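PDB 3LOT: 3-keto-5-aminohexanoate cleavage protein from Archaeoglobus fulgidus, which probably cleaves 3-keto-5-aminohexanoate, or a related beta-keto acid, with the help of a bound zinc ion in a TIM-barrel fold. Local coordinates for residues I34-E37 with A38-A42; S275-E278 with Q279-M283. All coordinates share one frame; numbering follows the deposited sequence.

Two helices of one TIM barrel show how neighbouring parts of the outer layer can be joined at a helix start. Contact 1 (34-37 with 38-42) is the middle of helix 31-43, contact 2 (275-278 with 279-283) the first turns of helix 276-289, and their centres lie 11 Å apart. The join has one polar link and some packing: Glu37 OE1 takes a probable hydrogen bond from Asn276 N at 2.9 Å. Further along, Ala41 O packs on Val280 CG1 at 3.8 Å. Both contacts lie near the zinc site of His50, His52 and Glu262 without supplying a ligand, the side chains of Ile34 and Asn276 each being about 11 Å from the metal.

Contact 1: I34-E37 with A38-A42; sequences IVEE and AVKAA
Glu37 and Lys40, three residues apart on helix 31-43, have their charged ends joined by a water rather than by a direct salt bridge. The water donates to Glu37 OE2 at 2.6 Å and accepts from Lys40 NZ at 3.0 Å, bridging charged atoms 4.9 Å apart. Glu37 reaches it with a chain folded at chi2 (-80°), while its other oxygen, OE1, bonds to Asn276 N at the start of another helix. One carboxylate thus serves both a water bridge and a helix end.

On another flank of Lys40, Glu36 OE1 stands 4.5 Å from Lys40 NZ, too far for a salt bridge, so any attraction is probably weak; Glu36 OE2 is taken by Gln78. The Lys40 chain, extended beyond CG, passes the carbonyl of Glu36, with Lys40 CG 3.2 Å from Glu36 O.

Four backbone bonds of the i to i+4 kind run through the segment, from Ala38 N to Ile34 O through Ala41 N to Glu37 O. Apolar contact is looser, Val35 CG1 lying 4.5 Å from Val39 CG2.

Helix 31-43 is the crossover of a beta-alpha-beta unit between parallel strands 7-13 and 48-54; Ile34 and Ala38 pack on Ile71 and Ile75 of helix 65-78.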
ATOM      1  N   ILE D  34      33.733  24.039   0.834  1.00 12.33           N
ATOM      2  CA  ILE D  34      33.140  22.779   1.264  1.00 12.79           C
ATOM      3  C   ILE D  34      33.493  22.490   2.736  1.00 12.35           C
ATOM      4  O   ILE D  34      32.624  22.097   3.520  1.00 13.05           O
ATOM      5  CB  ILE D  34      33.554  21.588   0.302  1.00 12.65           C
ATOM      6  CG1 ILE D  34      32.981  21.792  -1.093  1.00 13.41           C
ATOM      7  CG2 ILE D  34      33.113  20.217   0.894  1.00 12.36           C
ATOM      8  CD1 ILE D  34      33.838  21.079  -2.220  1.00 12.48           C
ATOM      9  N   VAL D  35      34.755  22.704   3.107  1.00 11.84           N
ATOM     10  CA  VAL D  35      35.208  22.478   4.474  1.00 11.83           C
ATOM     11  C   VAL D  35      34.431  23.355   5.483  1.00 12.02           C
ATOM     12  O   VAL D  35      33.899  22.859   6.459  1.00 11.07           O
ATOM     13  CB  VAL D  35      36.720  22.755   4.616  1.00 11.17           C
ATOM     14  CG1 VAL D  35      37.147  22.719   6.106  1.00  9.84           C
ATOM     15  CG2 VAL D  35      37.538  21.809   3.803  1.00  8.51           C
ATOM     16  N   GLU D  36      34.343  24.650   5.206  1.00 13.68           N
ATOM     17  CA  GLU D  36      33.675  25.598   6.094  1.00 14.11           C
ATOM     18  C   GLU D  36      32.183  25.300   6.207  1.00 14.74           C
ATOM     19  O   GLU D  36      31.621  25.348   7.303  1.00 13.26           O
ATOM     20  CB  GLU D  36      33.898  27.045   5.641  1.00 15.09           C
ATOM     21  CG  GLU D  36      35.268  27.549   5.914  1.00 18.42           C
ATOM     22  CD  GLU D  36      35.594  27.510   7.430  1.00 24.53           C
ATOM     23  OE1 GLU D  36      34.778  28.108   8.211  1.00 25.03           O
ATOM     24  OE2 GLU D  36      36.661  26.893   7.822  1.00 21.30           O
ATOM     25  N   GLU D  37      31.550  24.946   5.092  1.00 14.53           N
ATOM     26  CA  GLU D  37      30.138  24.598   5.122  1.00 14.54           C
ATOM     27  C   GLU D  37      29.883  23.296   5.847  1.00 13.74           C
ATOM     28  O   GLU D  37      28.875  23.193   6.498  1.00 14.76           O
ATOM     29  CB  GLU D  37      29.592  24.476   3.715  1.00 15.34           C
ATOM     30  CG  GLU D  37      29.357  25.795   3.082  1.00 17.18           C
ATOM     31  CD  GLU D  37      28.028  26.406   3.552  1.00 20.33           C
ATOM     32  OE1 GLU D  37      26.934  26.039   2.987  1.00 16.07           O
ATOM     33  OE2 GLU D  37      28.117  27.249   4.482  1.00 18.73           O
ATOM     34  N   ALA D  38      30.790  22.315   5.759  1.00 12.97           N
ATOM     35  CA  ALA D  38      30.632  21.071   6.499  1.00 12.01           C
ATOM     36  C   ALA D  38      30.692  21.347   8.028  1.00 11.37           C
ATOM     37  O   ALA D  38      29.892  20.802   8.788  1.00 10.87           O
ATOM     38  CB  ALA D  38      31.695  20.071   6.096  1.00 11.74           C
ATOM     39  N   VAL D  39      31.666  22.165   8.450  1.00 11.63           N
ATOM     40  CA  VAL D  39      31.910  22.483   9.878  1.00 11.15           C
ATOM     41  C   VAL D  39      30.711  23.291  10.406  1.00 11.58           C
ATOM     42  O   VAL D  39      30.153  23.017  11.493  1.00 12.09           O
ATOM     43  CB  VAL D  39      33.275  23.171  10.088  1.00 11.17           C
ATOM     44  CG1 VAL D  39      33.473  23.546  11.556  1.00  9.21           C
ATOM     45  CG2 VAL D  39      34.409  22.241   9.615  1.00 10.64           C
ATOM     46  N   LYS D  40      30.253  24.253   9.616  1.00 11.11           N
ATOM     47  CA  LYS D  40      29.030  24.966   9.977  1.00 11.70           C
ATOM     48  C   LYS D  40      27.812  24.035  10.080  1.00 10.63           C
ATOM     49  O   LYS D  40      26.999  24.204  10.966  1.00 10.02           O
ATOM     50  CB  LYS D  40      28.757  26.101   8.999  1.00 11.74           C
ATOM     51  CG  LYS D  40      29.800  27.239   9.169  1.00 15.10           C
ATOM     52  CD  LYS D  40      29.687  28.344   8.136  1.00 18.88           C
ATOM     53  CE  LYS D  40      31.046  29.076   7.985  1.00 20.48           C
ATOM     54  NZ  LYS D  40      30.981  30.236   7.059  1.00 21.91           N
ATOM     55  N   ALA D  41      27.689  23.066   9.182  1.00  9.91           N
ATOM     56  CA  ALA D  41      26.552  22.156   9.217  1.00 11.00           C
ATOM     57  C   ALA D  41      26.548  21.277  10.484  1.00 11.83           C
ATOM     58  O   ALA D  41      25.501  21.092  11.154  1.00 12.41           O
ATOM     59  CB  ALA D  41      26.543  21.287   7.938  1.00 10.84           C
ATOM     60  N   ALA D  42      27.744  20.795  10.831  1.00 12.17           N
ATOM     61  CA  ALA D  42      27.973  20.058  12.063  1.00 11.84           C
ATOM     62  C   ALA D  42      27.553  20.826  13.280  1.00 12.03           C
ATOM     63  O   ALA D  42      26.889  20.297  14.144  1.00 10.35           O
ATOM     64  CB  ALA D  42      29.449  19.670  12.183  1.00 11.30           C
TER
HETATM   65  O   HOH W   1      30.338  28.678   4.565  1.00 17.67           O

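Contact 2: S275-E278 with Q279-M283; sequences SNAE and QVEKM
Glu281 folds back over the first turn of helix 276-289 and lies along the carbonyl of Ala277. Its first torsion (chi1 -64°) sets Glu281 CG beside the backbone N, 3.2 Å from Ala277 O, and the extended chain beyond keeps CD at 3.5 Å from the same oxygen. That oxygen also accepts the backbone N-H of Glu281 in a nearly straight bond (170°). Val280 approaches the preceding carbonyl with one branch, CG2 lying 3.5 Å from Asn276 O.

Ser275 is the N-cap. With chi1 at 62°, its OG accepts from Glu278 N at 3.1 Å, satisfying an amide of the opening turn. The side chain of Glu278 is engaged as well, its OE1 accepting from Lys274 N just before the cap. This helix belongs to the outer layer of the TIM barrel: Val280 rests on Cys12 of strand 7-13 and Val259 of strand 256-259.

Asn276 and Gln279 send their amides outside the segment. Asn276 OD1 accepts from Leu261 N and its ND2 donates to Ile14 O, while Gln279 NE2 donates to the carbonyls of Tyr266 and Ser264. Lys282 CB passes 3.6 Å from Glu278 O, but the lysine chain bends at its end and carries NZ to a salt bridge with Glu289 of the second subunit.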
ATOM      1  N   SER D 275      22.900  28.849   2.898  1.00 13.70           N
ATOM      2  CA  SER D 275      23.938  27.907   3.346  1.00 13.63           C
ATOM      3  C   SER D 275      23.321  26.563   3.671  1.00 13.27           C
ATOM      4  O   SER D 275      22.114  26.426   3.884  1.00 12.87           O
ATOM      5  CB  SER D 275      24.610  28.397   4.632  1.00 13.15           C
ATOM      6  OG  SER D 275      23.606  28.456   5.649  1.00 13.85           O
ATOM      7  N   ASN D 276      24.194  25.588   3.786  1.00 13.86           N
ATOM      8  CA  ASN D 276      23.825  24.301   4.296  1.00 13.15           C
ATOM      9  C   ASN D 276      23.269  24.419   5.704  1.00 13.00           C
ATOM     10  O   ASN D 276      22.245  23.788   6.019  1.00 12.71           O
ATOM     11  CB  ASN D 276      25.055  23.381   4.252  1.00 13.71           C
ATOM     12  CG  ASN D 276      25.240  22.766   2.881  1.00 13.00           C
ATOM     13  OD1 ASN D 276      24.541  21.808   2.521  1.00 12.61           O
ATOM     14  ND2 ASN D 276      26.147  23.327   2.103  1.00 10.77           N
ATOM     15  N   ALA D 277      23.902  25.267   6.529  1.00 11.89           N
ATOM     16  CA  ALA D 277      23.513  25.404   7.919  1.00 12.28           C
ATOM     17  C   ALA D 277      22.060  25.817   8.022  1.00 12.17           C
ATOM     18  O   ALA D 277      21.379  25.373   8.893  1.00 12.10           O
ATOM     19  CB  ALA D 277      24.432  26.392   8.660  1.00 10.43           C
ATOM     20  N   GLU D 278      21.578  26.657   7.113  1.00 12.36           N
ATOM     21  CA  GLU D 278      20.194  27.093   7.163  1.00 13.29           C
ATOM     22  C   GLU D 278      19.148  25.960   7.071  1.00 13.02           C
ATOM     23  O   GLU D 278      18.124  25.978   7.748  1.00 12.30           O
ATOM     24  CB  GLU D 278      19.943  28.114   6.044  1.00 13.69           C
ATOM     25  CG  GLU D 278      18.761  28.962   6.268  1.00 17.18           C
ATOM     26  CD  GLU D 278      18.402  29.838   5.049  1.00 22.47           C
ATOM     27  OE1 GLU D 278      18.987  29.675   3.961  1.00 26.07           O
ATOM     28  OE2 GLU D 278      17.506  30.685   5.192  1.00 25.11           O
ATOM     29  N   GLN D 279      19.411  25.000   6.194  1.00 13.78           N
ATOM     30  CA  GLN D 279      18.567  23.823   6.031  1.00 13.29           C
ATOM     31  C   GLN D 279      18.717  22.881   7.228  1.00 13.32           C
ATOM     32  O   GLN D 279      17.738  22.302   7.699  1.00 13.17           O
ATOM     33  CB  GLN D 279      18.958  23.087   4.744  1.00 13.83           C
ATOM     34  CG  GLN D 279      18.540  23.791   3.460  1.00 14.61           C
ATOM     35  CD  GLN D 279      19.072  23.094   2.198  1.00 14.07           C
ATOM     36  OE1 GLN D 279      19.871  22.160   2.286  1.00 16.39           O
ATOM     37  NE2 GLN D 279      18.609  23.529   1.037  1.00 12.18           N
ATOM     38  N   VAL D 280      19.938  22.703   7.714  1.00 12.56           N
ATOM     39  CA  VAL D 280      20.138  21.896   8.927  1.00 11.26           C
ATOM     40  C   VAL D 280      19.376  22.474  10.125  1.00 11.54           C
ATOM     41  O   VAL D 280      18.690  21.747  10.813  1.00 10.51           O
ATOM     42  CB  VAL D 280      21.617  21.717   9.277  1.00 10.41           C
ATOM     43  CG1 VAL D 280      21.764  20.989  10.632  1.00 10.60           C
ATOM     44  CG2 VAL D 280      22.321  20.985   8.157  1.00 11.68           C
ATOM     45  N   GLU D 281      19.474  23.793  10.354  1.00 11.86           N
ATOM     46  CA  GLU D 281      18.741  24.443  11.451  1.00 12.26           C
ATOM     47  C   GLU D 281      17.240  24.218  11.347  1.00 12.23           C
ATOM     48  O   GLU D 281      16.595  23.944  12.346  1.00 10.89           O
ATOM     49  CB  GLU D 281      19.030  25.939  11.502  1.00 12.60           C
ATOM     50  CG  GLU D 281      20.469  26.198  11.801  1.00 14.84           C
ATOM     51  CD  GLU D 281      20.960  27.626  11.517  1.00 21.39           C
ATOM     52  OE1 GLU D 281      20.267  28.454  10.884  1.00 23.95           O
ATOM     53  OE2 GLU D 281      22.079  27.916  11.983  1.00 22.99           O
ATOM     54  N   LYS D 282      16.708  24.333  10.137  1.00 11.86           N
ATOM     55  CA  LYS D 282      15.265  24.080   9.880  1.00 12.39           C
ATOM     56  C   LYS D 282      14.840  22.650  10.217  1.00 12.73           C
ATOM     57  O   LYS D 282      13.828  22.425  10.905  1.00 12.19           O
ATOM     58  CB  LYS D 282      14.937  24.377   8.427  1.00 12.45           C
ATOM     59  CG  LYS D 282      13.465  24.181   8.043  1.00 14.28           C
ATOM     60  CD  LYS D 282      13.244  24.784   6.662  1.00 16.59           C
ATOM     61  CE  LYS D 282      11.793  24.916   6.318  1.00 17.34           C
ATOM     62  NZ  LYS D 282      11.219  26.018   7.105  1.00 15.30           N
HETATM   63  N   MSE D 283      15.627  21.684   9.761  1.00 12.50           N
HETATM   64  CA  MSE D 283      15.246  20.306   9.939  1.00 13.12           C
HETATM   65  C   MSE D 283      15.359  19.976  11.427  1.00 12.44           C
HETATM   66  O   MSE D 283      14.512  19.256  11.951  1.00 12.34           O
HETATM   67  CB  MSE D 283      16.109  19.376   9.086  1.00 12.74           C
HETATM   68  CG  MSE D 283      15.666  17.910   9.123  1.00 15.02           C
HETATM   69 SE   MSE D 283      13.859  17.685   8.335  0.75 16.04          SE
HETATM   70  CE  MSE D 283      13.236  16.772   9.730  1.00  9.39           C
TER